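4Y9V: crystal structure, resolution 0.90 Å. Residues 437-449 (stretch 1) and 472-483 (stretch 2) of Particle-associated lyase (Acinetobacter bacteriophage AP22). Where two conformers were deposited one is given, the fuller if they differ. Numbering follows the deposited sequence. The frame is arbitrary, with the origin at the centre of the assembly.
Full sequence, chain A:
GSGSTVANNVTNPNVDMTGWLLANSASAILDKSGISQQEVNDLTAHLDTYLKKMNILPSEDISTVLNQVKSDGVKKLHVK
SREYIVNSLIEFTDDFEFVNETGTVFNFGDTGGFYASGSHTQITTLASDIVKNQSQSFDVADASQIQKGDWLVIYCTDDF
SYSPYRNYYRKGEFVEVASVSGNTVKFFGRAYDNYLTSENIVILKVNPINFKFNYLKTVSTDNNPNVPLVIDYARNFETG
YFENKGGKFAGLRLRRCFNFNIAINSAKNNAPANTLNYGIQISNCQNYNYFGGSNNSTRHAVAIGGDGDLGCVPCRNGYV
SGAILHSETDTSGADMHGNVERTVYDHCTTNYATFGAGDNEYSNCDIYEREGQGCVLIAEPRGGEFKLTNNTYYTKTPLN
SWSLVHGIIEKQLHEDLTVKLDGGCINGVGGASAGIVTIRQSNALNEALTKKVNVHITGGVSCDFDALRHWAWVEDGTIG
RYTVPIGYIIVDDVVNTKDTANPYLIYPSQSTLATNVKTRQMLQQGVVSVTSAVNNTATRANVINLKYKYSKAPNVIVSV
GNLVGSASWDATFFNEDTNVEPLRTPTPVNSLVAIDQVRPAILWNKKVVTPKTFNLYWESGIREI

Stretch 1 437-449: VTIRQSNALNEAL
Stretch 2, residues 472-483: AWVEDGTIGRYT

The strands through Ile439 and Val474 run parallel, their axes 9° apart and 4.8 Å at closest approach, in a register pairing Val437 with Ala472, Thr438 with Trp473, Ile439 with Val474 and Arg440 with Glu475 (CA-CA 4.7-5.1 Å). Phi of -119° to -163° and psi of 127° to 156° keep Thr438-Arg440 and Ala472-Glu475 extended; Gln441 (-80/133) and Asp476 (-64/162) differ. The backbone ladder alternates: Trp473 N donates to Val437 O (3.0 Å), Ile439 N to Trp473 O (3.0 Å), Glu475 N to Ile439 O (3.1 Å) and Gln441 N to Glu475 O (3.1 Å). Ile439 and Val474 pack together on the face they share with Val437 and Ala472, Ile439 CB lying 4.2 Å from Val474 CG2.

On the Thr438/Trp473 face, Arg440 (m, m, m, chi4 -88°) curls so that Trp473 CZ3 lies over one guanidinium face, 3.5 Å from Arg440 NH1. Its edge serves carbonyls: Arg440 NH2 donates to Asp476 O (2.8 Å), while Arg440 NE is shared between Asp476 O and Glu475 O, both at 3.2 Å.

Beyond the strands, a type I turn from Ser442 to Leu445 presents carbonyls to Arg481 (t, t, p, chi4 157°). Arg481 NH2 donates to Ser442 O (3.1 Å) and Arg481 NH1 to Asn443 O (3.0 Å). Asp476 (t) orients this guanidinium through a salt bridge, Asp476 OD1 to Arg481 NH2 at 2.8 Å, and Asp476 OD2 accepts from Arg481 NE and Tyr482 N, each at 2.9 Å. Asn443 OD1 accepts from Thr478 OG1 (2.7 Å); Asn443 ND2 reaches Gly477 O weakly (3.2 Å). At Gly477 an ideal CB would clash with Gln441 O at 2.6 Å.

Gln441 (t, t) satisfies its NE2 donor within its own stretch: Gln441 NE2 donates to Leu445 O (3.0 Å) and Glu447 O (2.9 Å). Water 1 donates to Gln441 OE1 (2.7 Å) and Thr483 O (2.9 Å), linking the stretches. Tyr482 (m, chi2 -65°) donates from Tyr482 OH to Asn446 OD1 (2.8 Å). The interface buries 900 Å².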

# COMPACT_ATOMS: atom_id res chain seq x y z
N VAL A 437 -6.61 -7.33 -21.39
CA VAL A 437 -5.19 -7.68 -21.52
C VAL A 437 -5.00 -8.39 -22.84
O VAL A 437 -5.62 -9.42 -23.11
CB VAL A 437 -4.70 -8.59 -20.37
CG1 VAL A 437 -3.24 -8.97 -20.58
CG2 VAL A 437 -4.89 -7.93 -19.02
N THR A 438 -4.10 -7.84 -23.66
CA THR A 438 -3.67 -8.48 -24.90
C THR A 438 -2.14 -8.49 -24.96
O THR A 438 -1.52 -7.44 -24.78
CB THR A 438 -4.21 -7.77 -26.14
OG1 THR A 438 -5.64 -7.82 -26.09
CG2 THR A 438 -3.71 -8.40 -27.44
N ILE A 439 -1.56 -9.65 -25.22
CA ILE A 439 -0.13 -9.79 -25.51
C ILE A 439 -0.04 -10.37 -26.94
O ILE A 439 -0.64 -11.41 -27.20
CB ILE A 439 0.58 -10.71 -24.52
CG1 ILE A 439 0.38 -10.27 -23.04
CG2 ILE A 439 2.06 -10.86 -24.92
CD1 ILE A 439 1.07 -8.95 -22.71
N ARG A 440 0.73 -9.71 -27.81
CA ARG A 440 1.00 -10.22 -29.13
C ARG A 440 2.50 -10.37 -29.34
O ARG A 440 3.28 -9.54 -28.89
CB ARG A 440 0.47 -9.31 -30.24
CG ARG A 440 -1.03 -9.02 -30.19
CD ARG A 440 -1.91 -10.21 -30.41
NE ARG A 440 -1.83 -10.84 -31.74
CZ ARG A 440 -2.57 -10.46 -32.77
NH1 ARG A 440 -3.34 -9.40 -32.74
NH2 ARG A 440 -2.52 -11.21 -33.89
N GLN A 441 2.88 -11.41 -30.06
CA GLN A 441 4.22 -11.50 -30.65
C GLN A 441 4.26 -10.67 -31.91
O GLN A 441 3.37 -10.77 -32.76
CB GLN A 441 4.60 -12.96 -30.89
CG GLN A 441 5.97 -13.12 -31.54
CD GLN A 441 6.41 -14.57 -31.61
OE1 GLN A 441 5.94 -15.41 -30.83
NE2 GLN A 441 7.32 -14.86 -32.53
N SER A 442 5.29 -9.84 -32.07
CA SER A 442 5.45 -9.07 -33.28
C SER A 442 5.72 -9.98 -34.48
O SER A 442 6.47 -10.93 -34.39
CB SER A 442 6.67 -8.16 -33.11
OG SER A 442 6.86 -7.41 -34.28
N ASN A 443 5.18 -9.57 -35.64
CA ASN A 443 5.58 -10.25 -36.87
C ASN A 443 7.06 -10.09 -37.14
O ASN A 443 7.64 -10.95 -37.84
CB ASN A 443 4.73 -9.77 -38.05
CG ASN A 443 3.39 -10.46 -38.03
OD1 ASN A 443 3.33 -11.68 -37.79
ND2 ASN A 443 2.31 -9.78 -38.29
N ALA A 444 7.72 -9.08 -36.59
CA ALA A 444 9.17 -8.89 -36.81
C ALA A 444 9.98 -9.92 -36.06
O ALA A 444 11.16 -10.03 -36.36
CB ALA A 444 9.55 -7.47 -36.40
N LEU A 445 9.44 -10.63 -35.06
CA LEU A 445 10.14 -11.69 -34.39
C LEU A 445 9.76 -12.98 -35.14
O LEU A 445 8.72 -13.60 -34.87
CB LEU A 445 9.79 -11.78 -32.90
CG LEU A 445 10.55 -12.86 -32.15
CD1 LEU A 445 12.07 -12.66 -32.21
CD2 LEU A 445 10.10 -12.88 -30.70
N ASN A 446 10.53 -13.31 -36.15
CA ASN A 446 10.17 -14.39 -37.09
C ASN A 446 10.84 -15.69 -36.64
O ASN A 446 11.63 -16.31 -37.36
CB ASN A 446 10.51 -14.04 -38.52
CG ASN A 446 9.91 -15.07 -39.50
OD1 ASN A 446 9.05 -15.92 -39.21
ND2 ASN A 446 10.48 -14.99 -40.69
N GLU A 447 10.52 -16.11 -35.42
CA GLU A 447 10.97 -17.35 -34.80
C GLU A 447 10.07 -17.61 -33.60
O GLU A 447 9.47 -16.70 -33.07
CB GLU A 447 12.42 -17.32 -34.43
CG GLU A 447 12.74 -16.27 -33.41
CD GLU A 447 14.20 -16.11 -33.17
OE1 GLU A 447 15.00 -16.28 -34.10
OE2 GLU A 447 14.61 -15.78 -32.05
N ALA A 448 9.98 -18.86 -33.20
CA ALA A 448 9.17 -19.21 -32.05
C ALA A 448 9.83 -18.64 -30.78
O ALA A 448 11.04 -18.62 -30.60
CB ALA A 448 9.04 -20.72 -31.93
N LEU A 449 8.95 -18.15 -29.91
CA LEU A 449 9.30 -17.60 -28.61
C LEU A 449 9.70 -18.73 -27.70
O LEU A 449 8.92 -19.68 -27.55
CB LEU A 449 8.09 -16.79 -28.09
CG LEU A 449 8.39 -16.00 -26.82
CD1 LEU A 449 9.36 -14.88 -27.10
CD2 LEU A 449 7.08 -15.47 -26.26
N ALA A 472 -8.80 -11.61 -21.56
CA ALA A 472 -7.41 -11.99 -21.83
C ALA A 472 -7.27 -12.62 -23.21
O ALA A 472 -8.07 -13.46 -23.60
CB ALA A 472 -6.92 -13.00 -20.79
N TRP A 473 -6.18 -12.24 -23.90
CA TRP A 473 -5.82 -12.87 -25.18
C TRP A 473 -4.31 -12.78 -25.34
O TRP A 473 -3.71 -11.75 -25.03
CB TRP A 473 -6.50 -12.18 -26.34
CG TRP A 473 -6.33 -12.89 -27.65
CD1 TRP A 473 -6.38 -14.23 -27.91
CD2 TRP A 473 -6.13 -12.25 -28.93
NE1 TRP A 473 -6.22 -14.48 -29.24
CE2 TRP A 473 -6.06 -13.29 -29.90
CE3 TRP A 473 -6.00 -10.93 -29.35
CZ2 TRP A 473 -5.88 -13.01 -31.26
CZ3 TRP A 473 -5.82 -10.65 -30.69
CH2 TRP A 473 -5.74 -11.70 -31.63
N VAL A 474 -3.70 -13.87 -25.82
CA VAL A 474 -2.27 -13.96 -26.12
C VAL A 474 -2.16 -14.66 -27.47
O VAL A 474 -2.71 -15.75 -27.61
CB VAL A 474 -1.52 -14.74 -25.03
CG1 VAL A 474 -0.04 -14.88 -25.41
CG2 VAL A 474 -1.68 -14.12 -23.66
N GLU A 475 -1.45 -14.08 -28.45
CA GLU A 475 -1.39 -14.71 -29.76
C GLU A 475 -0.22 -14.13 -30.58
O GLU A 475 0.19 -12.98 -30.40
CB GLU A 475 -2.73 -14.53 -30.49
CG GLU A 475 -2.88 -15.39 -31.78
CD GLU A 475 -2.55 -16.82 -31.54
OE1 GLU A 475 -3.45 -17.58 -31.11
OE2 GLU A 475 -1.37 -17.21 -31.73
N ASP A 476 0.23 -14.94 -31.53
CA ASP A 476 1.23 -14.48 -32.49
C ASP A 476 0.64 -13.36 -33.36
O ASP A 476 -0.57 -13.21 -33.47
CB ASP A 476 1.71 -15.66 -33.35
CG ASP A 476 3.01 -15.40 -34.10
OD1 ASP A 476 3.72 -14.39 -33.79
OD2 ASP A 476 3.32 -16.21 -35.02
N GLY A 477 1.53 -12.62 -34.01
CA GLY A 477 1.13 -11.54 -34.86
C GLY A 477 0.52 -11.99 -36.20
O GLY A 477 -0.18 -11.19 -36.84
N THR A 478 0.79 -13.22 -36.58
CA THR A 478 0.17 -13.90 -37.72
C THR A 478 -0.47 -15.13 -37.12
O THR A 478 0.22 -15.98 -36.54
CB THR A 478 1.19 -14.28 -38.80
OG1 THR A 478 1.68 -13.09 -39.42
CG2 THR A 478 0.52 -15.13 -39.86
N ILE A 479 -1.80 -15.23 -37.23
CA ILE A 479 -2.49 -16.37 -36.64
C ILE A 479 -2.08 -17.64 -37.36
O ILE A 479 -2.16 -17.71 -38.62
CB ILE A 479 -4.03 -16.20 -36.74
CG1 ILE A 479 -4.55 -14.85 -36.36
CG2 ILE A 479 -4.69 -17.38 -36.03
CD1 ILE A 479 -4.19 -14.54 -34.98
N GLY A 480 -1.60 -18.63 -36.64
CA GLY A 480 -1.16 -19.87 -37.23
C GLY A 480 0.28 -19.91 -37.66
O GLY A 480 0.73 -20.95 -38.17
N ARG A 481 1.04 -18.86 -37.46
CA ARG A 481 2.47 -18.87 -37.78
C ARG A 481 3.22 -19.61 -36.71
O ARG A 481 3.64 -20.75 -36.91
CB ARG A 481 2.97 -17.44 -38.01
CG ARG A 481 4.47 -17.38 -38.28
CD ARG A 481 4.99 -15.96 -38.46
NE ARG A 481 4.94 -15.25 -37.18
CZ ARG A 481 5.71 -14.18 -36.90
NH1 ARG A 481 6.54 -13.70 -37.81
NH2 ARG A 481 5.64 -13.66 -35.67
N TYR A 482 3.35 -19.02 -35.50
CA TYR A 482 3.89 -19.70 -34.35
C TYR A 482 2.83 -19.75 -33.28
O TYR A 482 1.95 -18.90 -33.17
CB TYR A 482 5.14 -18.95 -33.77
CG TYR A 482 6.21 -18.74 -34.79
CD1 TYR A 482 6.88 -19.81 -35.37
CD2 TYR A 482 6.56 -17.47 -35.25
CE1 TYR A 482 7.86 -19.64 -36.34
CE2 TYR A 482 7.51 -17.26 -36.21
CZ TYR A 482 8.15 -18.35 -36.76
OH TYR A 482 9.12 -18.25 -37.74
N THR A 483 2.97 -20.76 -32.39
CA THR A 483 2.28 -20.72 -31.10
C THR A 483 3.12 -19.88 -30.16
O THR A 483 4.33 -20.10 -30.02
CB THR A 483 2.12 -22.15 -30.57
OG1 THR A 483 1.18 -22.80 -31.44
CG2 THR A 483 1.59 -22.16 -29.17
O HOH W 1 6.27 -18.08 -30.60